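Local coordinates for protein mannosephosphate isomerase, putative (Archaeoglobus fulgidus, PDB 1ZX5) that probably interconverts D-mannose 6-phosphate and D-fructose 6-phosphate as a zinc-dependent isomerase of the type 1 mannose-6-phosphate isomerase family, at residues A[94-99]-A[175-180]; A[128-133]-A[152-157]. One frame throughout, in Å; residues are numbered along the deposited sequence.

Contact 1. Residues A[94-99]-A[175-180]. With LFR (beta-L-fructofuranose), chain B; GOL (glycerol), chain K; ACY (acetic acid), chain I.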
loop_
_atom_site.group_PDB
_atom_site.type_symbol
_atom_site.label_atom_id
_atom_site.label_comp_id
_atom_site.label_asym_id
_atom_site.label_seq_id
_atom_site.Cartn_x
_atom_site.Cartn_y
_atom_site.Cartn_z
ATOM N N SER A 94 5.420 3.254 16.686
ATOM C CA SER A 94 5.593 4.583 17.249
ATOM C C SER A 94 4.968 5.566 16.284
ATOM O O SER A 94 4.856 5.262 15.098
ATOM C CB SER A 94 7.071 4.921 17.376
ATOM O OG SER A 94 7.675 3.990 18.222
ATOM N N PRO A 95 4.574 6.757 16.780
ATOM C CA PRO A 95 3.957 7.722 15.869
ATOM C C PRO A 95 4.910 8.180 14.753
ATOM O O PRO A 95 6.080 8.503 15.008
ATOM C CB PRO A 95 3.574 8.897 16.786
ATOM C CG PRO A 95 4.353 8.704 18.036
ATOM C CD PRO A 95 4.662 7.258 18.166
ATOM N N THR A 96 4.407 8.178 13.523
ATOM C CA THR A 96 5.125 8.774 12.400
ATOM C C THR A 96 4.907 10.295 12.453
ATOM O O THR A 96 3.932 10.759 13.044
ATOM C CB THR A 96 4.669 8.158 11.048
ATOM O OG1 THR A 96 3.247 8.304 10.883
ATOM C CG2 THR A 96 5.031 6.638 10.975
ATOM N N GLN A 97 5.831 11.067 11.877
ATOM C CA GLN A 97 5.630 12.496 11.709
ATOM C C GLN A 97 4.605 12.733 10.596
ATOM O O GLN A 97 4.453 11.902 9.683
ATOM C CB GLN A 97 6.965 13.211 11.424
ATOM C CG GLN A 97 6.889 14.740 11.138
ATOM C CD GLN A 97 6.324 15.596 12.293
ATOM O OE1 GLN A 97 5.107 15.753 12.438
ATOM N NE2 GLN A 97 7.217 16.178 13.085
ATOM N N VAL A 98 3.883 13.847 10.697
ATOM C CA VAL A 98 2.937 14.238 9.661
ATOM C C VAL A 98 3.684 14.480 8.346
ATOM O O VAL A 98 4.745 15.099 8.314
ATOM C CB VAL A 98 2.112 15.491 10.064
ATOM C CG1 VAL A 98 1.191 15.921 8.930
ATOM C CG2 VAL A 98 1.284 15.208 11.337
ATOM N N HIS A 99 3.127 13.946 7.269
ATOM C CA HIS A 99 3.696 14.116 5.948
ATOM C C HIS A 99 2.567 14.232 4.927
ATOM O O HIS A 99 1.394 14.093 5.274
ATOM C CB HIS A 99 4.678 12.981 5.613
ATOM C CG HIS A 99 4.134 11.606 5.851
ATOM N ND1 HIS A 99 3.915 11.094 7.116
ATOM C CD2 HIS A 99 3.805 10.616 4.985
ATOM C CE1 HIS A 99 3.443 9.864 7.018
ATOM N NE2 HIS A 99 3.370 9.548 5.737
ATOM N N PRO A 175 -2.525 15.877 4.498
ATOM C CA PRO A 175 -1.561 15.556 5.555
ATOM C C PRO A 175 -2.025 14.322 6.340
ATOM O O PRO A 175 -3.237 14.146 6.572
ATOM C CB PRO A 175 -1.589 16.798 6.446
ATOM C CG PRO A 175 -2.976 17.354 6.252
ATOM C CD PRO A 175 -3.310 17.087 4.812
ATOM N N HIS A 176 -1.083 13.469 6.736
ATOM C CA HIS A 176 -1.448 12.233 7.396
ATOM C C HIS A 176 -0.295 11.661 8.214
ATOM O O HIS A 176 0.855 12.068 8.054
ATOM C CB HIS A 176 -1.979 11.206 6.373
ATOM C CG HIS A 176 -0.946 10.748 5.387
ATOM N ND1 HIS A 176 -0.596 11.482 4.271
ATOM C CD2 HIS A 176 -0.185 9.629 5.354
ATOM C CE1 HIS A 176 0.337 10.835 3.596
ATOM N NE2 HIS A 176 0.606 9.710 4.233
ATOM N N ALA A 177 -0.646 10.729 9.103
ATOM C CA ALA A 177 0.265 10.054 10.012
ATOM C C ALA A 177 -0.492 8.874 10.637
ATOM O O ALA A 177 -1.709 8.704 10.429
ATOM C CB ALA A 177 0.765 11.014 11.107
ATOM N N GLY A 178 0.233 8.067 11.405
ATOM C CA GLY A 178 -0.350 6.935 12.113
ATOM C C GLY A 178 0.388 6.702 13.412
ATOM O O GLY A 178 1.506 7.178 13.586
ATOM N N GLU A 179 -0.241 5.968 14.323
ATOM C CA GLU A 179 0.353 5.655 15.617
ATOM C C GLU A 179 -0.223 4.340 16.125
ATOM O O GLU A 179 -1.440 4.187 16.209
ATOM C CB GLU A 179 0.069 6.785 16.612
ATOM C CG GLU A 179 0.660 6.582 17.979
ATOM C CD GLU A 179 0.390 7.770 18.911
ATOM O OE1 GLU A 179 -0.776 8.228 19.015
ATOM O OE2 GLU A 179 1.358 8.250 19.544
ATOM N N GLY A 180 0.653 3.401 16.464
ATOM C CA GLY A 180 0.239 2.093 16.951
ATOM C C GLY A 180 -0.617 1.376 15.921
ATOM O O GLY A 180 -1.538 0.639 16.275
HETATM C C1 LFR B . 4.739 14.999 15.681
HETATM C C2 LFR B . 4.972 13.534 16.095
HETATM C C3 LFR B . 6.381 13.086 15.696
HETATM C C4 LFR B . 7.136 12.788 16.972
HETATM C C5 LFR B . 6.161 13.053 18.116
HETATM C C6 LFR B . 5.973 11.813 18.990
HETATM O O1 LFR B . 3.721 15.175 14.685
HETATM O O2 LFR B . 3.990 12.638 15.524
HETATM O O3 LFR B . 6.373 11.888 14.926
HETATM O O4 LFR B . 8.262 13.668 17.032
HETATM O O5 LFR B . 4.911 13.472 17.535
HETATM O O6 LFR B . 5.449 12.120 20.292
HETATM C C1 GOL K . 4.931 5.513 5.903
HETATM O O1 GOL K . 5.276 6.445 6.922
HETATM C C2 GOL K . 4.363 6.200 4.652
HETATM O O2 GOL K . 4.414 5.310 3.551
HETATM C C3 GOL K . 2.916 6.651 4.874
HETATM O O3 GOL K . 2.403 7.421 3.798
HETATM C C ACY I . 1.721 5.992 8.148
HETATM O O ACY I . 2.418 6.993 8.467
HETATM O OXT ACY I . 1.777 5.435 7.038
HETATM C CH3 ACY I . 0.757 5.394 9.131
#
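His-99 and His-176 form an antiparallel hydrogen-bonded bridge, each backbone N donating to the other's O. Their rings meet obliquely, planes at 59°. Both NE2 atoms turn to O3 of a glycerol, His-176 NE2 at 2.9 Å and His-99 NE2 through a weak bond. A further bond, from His-99 ND1 to Gln-97 O at 2.7 Å, lies in the ring plane and fixes the rotation of that ring. Farther on, Thr-96 and Gly-178 grip each other twice. Thr-96 N donates to Gly-178 O, and Gly-178 N donates to Thr-96 OG1 at 3.1 Å. With OG1 between the backbone N and the carbonyl carbon (chi1 56°), the hydroxyl faces both Gly-178 N, from which it accepts, and acetic acid O, to which it donates. Glycerol and acetic acid probably come from the crystallisation liquor. Val-98 sets CG1 on Pro-175 CB at 3.8 Å. The other end is looser and partly exposed: Pro-95 and the extended Glu-179 lie side by side, with OE2 3.4 Å from Pro-95 CG, while OE1 is held by Tyr-130. Two imidazole NE2 atoms converging on one glycerol oxygen are consistent with a site that could take the zinc of this family; on the sugar side, one backbone and one side-chain oxygen, Thr-96 O and Gln-97 OE1, accept hydrogen bonds from fructofuranose O2 and O1.

Contact 2. Residues A[128-133]-A[152-157]. With LFR (beta-L-fructofuranose), chain B.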
loop_
_atom_site.group_PDB
_atom_site.type_symbol
_atom_site.label_atom_id
_atom_site.label_comp_id
_atom_site.label_asym_id
_atom_site.label_seq_id
_atom_site.Cartn_x
_atom_site.Cartn_y
_atom_site.Cartn_z
ATOM N N LYS A 128 -4.333 4.419 15.778
ATOM C CA LYS A 128 -4.767 5.762 15.416
ATOM C C LYS A 128 -4.262 6.167 14.039
ATOM O O LYS A 128 -3.056 6.145 13.778
ATOM C CB LYS A 128 -4.310 6.772 16.467
ATOM C CG LYS A 128 -5.227 6.853 17.664
ATOM C CD LYS A 128 -4.493 7.334 18.903
ATOM C CE LYS A 128 -5.493 7.703 19.985
ATOM N NZ LYS A 128 -5.062 7.288 21.368
ATOM N N ALA A 129 -5.199 6.513 13.166
ATOM C CA ALA A 129 -4.889 7.083 11.870
ATOM C C ALA A 129 -5.223 8.576 11.907
ATOM O O ALA A 129 -6.215 8.987 12.513
ATOM C CB ALA A 129 -5.681 6.377 10.777
ATOM N N TYR A 130 -4.376 9.382 11.277
ATOM C CA TYR A 130 -4.571 10.835 11.224
ATOM C C TYR A 130 -4.580 11.253 9.771
ATOM O O TYR A 130 -3.659 10.912 9.045
ATOM C CB TYR A 130 -3.438 11.557 11.958
ATOM C CG TYR A 130 -3.277 11.142 13.400
ATOM C CD1 TYR A 130 -3.899 11.860 14.425
ATOM C CD2 TYR A 130 -2.490 10.034 13.748
ATOM C CE1 TYR A 130 -3.748 11.490 15.759
ATOM C CE2 TYR A 130 -2.339 9.647 15.083
ATOM C CZ TYR A 130 -2.968 10.382 16.079
ATOM O OH TYR A 130 -2.825 10.013 17.404
ATOM N N ALA A 131 -5.604 11.986 9.344
ATOM C CA ALA A 131 -5.727 12.358 7.934
ATOM C C ALA A 131 -6.603 13.592 7.719
ATOM O O ALA A 131 -7.788 13.590 8.079
ATOM C CB ALA A 131 -6.252 11.158 7.097
ATOM N N GLY A 132 -6.007 14.631 7.126
ATOM C CA GLY A 132 -6.688 15.883 6.796
ATOM C C GLY A 132 -6.772 16.820 7.990
ATOM O O GLY A 132 -6.951 16.365 9.121
ATOM N N PHE A 133 -6.627 18.123 7.754
ATOM C CA PHE A 133 -6.787 19.095 8.836
ATOM C C PHE A 133 -8.227 19.086 9.320
ATOM O O PHE A 133 -9.161 18.991 8.516
ATOM C CB PHE A 133 -6.372 20.503 8.405
ATOM C CG PHE A 133 -4.890 20.680 8.280
ATOM C CD1 PHE A 133 -4.058 20.526 9.389
ATOM C CD2 PHE A 133 -4.315 20.988 7.045
ATOM C CE1 PHE A 133 -2.673 20.680 9.263
ATOM C CE2 PHE A 133 -2.937 21.136 6.914
ATOM C CZ PHE A 133 -2.116 20.984 8.022
ATOM N N ASP A 152 3.257 18.670 18.364
ATOM C CA ASP A 152 2.534 17.512 17.864
ATOM C C ASP A 152 1.564 17.966 16.776
ATOM O O ASP A 152 0.440 18.373 17.068
ATOM C CB ASP A 152 1.804 16.791 19.014
ATOM C CG ASP A 152 1.188 15.455 18.591
ATOM O OD1 ASP A 152 1.309 15.056 17.416
ATOM O OD2 ASP A 152 0.574 14.790 19.448
ATOM N N PHE A 153 2.012 17.914 15.523
ATOM C CA PHE A 153 1.175 18.312 14.384
ATOM C C PHE A 153 -0.049 17.418 14.174
ATOM O O PHE A 153 -1.028 17.843 13.550
ATOM C CB PHE A 153 1.999 18.374 13.094
ATOM C CG PHE A 153 2.924 19.559 13.018
ATOM C CD1 PHE A 153 2.441 20.815 12.654
ATOM C CD2 PHE A 153 4.272 19.418 13.320
ATOM C CE1 PHE A 153 3.286 21.915 12.583
ATOM C CE2 PHE A 153 5.132 20.506 13.250
ATOM C CZ PHE A 153 4.637 21.766 12.878
ATOM N N LYS A 154 0.015 16.184 14.684
ATOM C CA LYS A 154 -1.117 15.256 14.622
ATOM C C LYS A 154 -2.355 15.797 15.355
ATOM O O LYS A 154 -3.474 15.423 15.011
ATOM C CB LYS A 154 -0.747 13.872 15.167
ATOM C CG LYS A 154 0.511 13.240 14.564
ATOM C CD LYS A 154 0.636 11.736 14.878
ATOM C CE LYS A 154 0.531 11.421 16.382
ATOM N NZ LYS A 154 1.494 12.173 17.218
ATOM N N THR A 155 -2.153 16.679 16.345
ATOM C CA THR A 155 -3.267 17.342 17.048
ATOM C C THR A 155 -4.111 18.240 16.128
ATOM O O THR A 155 -5.213 18.636 16.494
ATOM C CB THR A 155 -2.814 18.187 18.279
ATOM O OG1 THR A 155 -1.906 19.212 17.865
ATOM C CG2 THR A 155 -2.159 17.319 19.357
ATOM N N LEU A 156 -3.600 18.547 14.936
ATOM C CA LEU A 156 -4.300 19.422 13.988
ATOM C C LEU A 156 -5.115 18.628 12.959
ATOM O O LEU A 156 -5.833 19.210 12.142
ATOM C CB LEU A 156 -3.301 20.348 13.289
ATOM C CG LEU A 156 -2.395 21.201 14.188
ATOM C CD1 LEU A 156 -1.443 22.042 13.367
ATOM C CD2 LEU A 156 -3.212 22.119 15.125
ATOM N N LEU A 157 -5.017 17.301 13.022
ATOM C CA LEU A 157 -5.605 16.424 12.012
ATOM C C LEU A 157 -6.823 15.658 12.533
ATOM O O LEU A 157 -6.955 15.449 13.744
ATOM C CB LEU A 157 -4.555 15.413 11.501
ATOM C CG LEU A 157 -3.200 15.895 10.963
ATOM C CD1 LEU A 157 -2.436 14.725 10.360
ATOM C CD2 LEU A 157 -3.357 17.004 9.944
HETATM C C1 LFR B . 4.739 14.999 15.681
HETATM C C2 LFR B . 4.972 13.534 16.095
HETATM C C3 LFR B . 6.381 13.086 15.696
HETATM C C4 LFR B . 7.136 12.788 16.972
HETATM C C5 LFR B . 6.161 13.053 18.116
HETATM C C6 LFR B . 5.973 11.813 18.990
HETATM O O1 LFR B . 3.721 15.175 14.685
HETATM O O2 LFR B . 3.990 12.638 15.524
HETATM O O3 LFR B . 6.373 11.888 14.926
HETATM O O4 LFR B . 8.262 13.668 17.032
HETATM O O5 LFR B . 4.911 13.472 17.535
HETATM O O6 LFR B . 5.449 12.120 20.292
#
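Lys-154 is bent at chi3 (-53°), which places CE, and again at chi4 (-55°), which places NZ; its methylene chain crosses Tyr-130, whose CG stands anti to the carbonyl carbon (chi1 -57°). CD lies over one face of the ring, displaced toward the rim, in a CH-pi contact 3.9 Å from the centroid. CE comes 3.6 Å from Tyr-130 CE2, but NZ is too far from the ring for more than a weak cation-pi attraction. The ammonium is instead shared between Asp-152 OD1, in a salt bridge of 2.9 Å, and fructofuranose O2, to which it donates at 3.1 Å. OD1 is met on its syn side, somewhat out of the carboxylate plane. An alanine in place of Tyr-130 is likely to leave the Lys-154 methylenes without the ring they lie against, their chain freer to shift, and Glu-179 OE1 without its phenol partner.

Farther along, the side chains that meet are apolar and largely buried. Leu-157 CD1 meets Tyr-130 CB at 3.7 Å, and its other methyl, CD2, lies 3.6 Å from Phe-133 CD1. Leu-156 O sits at the edge of the Phe-133 ring, near its plane. The backbones approach through CA-H...O contacts, with Leu-157 CA 3.2 Å from Gly-132 O, where the chain turns a corner. Residues 153-156 form a short 3-10 segment leading into strand 157-161. Asp-152, Phe-153 and Lys-154 line the fructofuranose pocket of this cupin-type domain, and Tyr-130 of strand 128-131 backs Lys-154 from behind the first shell.

How the contacts relate
The centres of contacts 1 and 2 lie about 8 Å apart. Along the chain the segments come in the order 94-99, 128-133, 152-157, 175-180, so the pair of contact 2 falls wholly between the two halves of contact 1. Strand 128-131 is the middle strand of a three-stranded antiparallel sheet; strand 176-179 flanks it on one side and strand 157-161, entered from contact 2, on the other. Probable backbone hydrogen bonds between Pro-175 O and Gly-132 N and between Glu-179 N and Lys-128 O tie the two contacts together. Off the sheet, Val-98 packs on Phe-153. Residues distant in sequence thereby converge on one fructofuranose, contact 1 giving acceptors and contact 2 donors, chiefly the lysine ammonium.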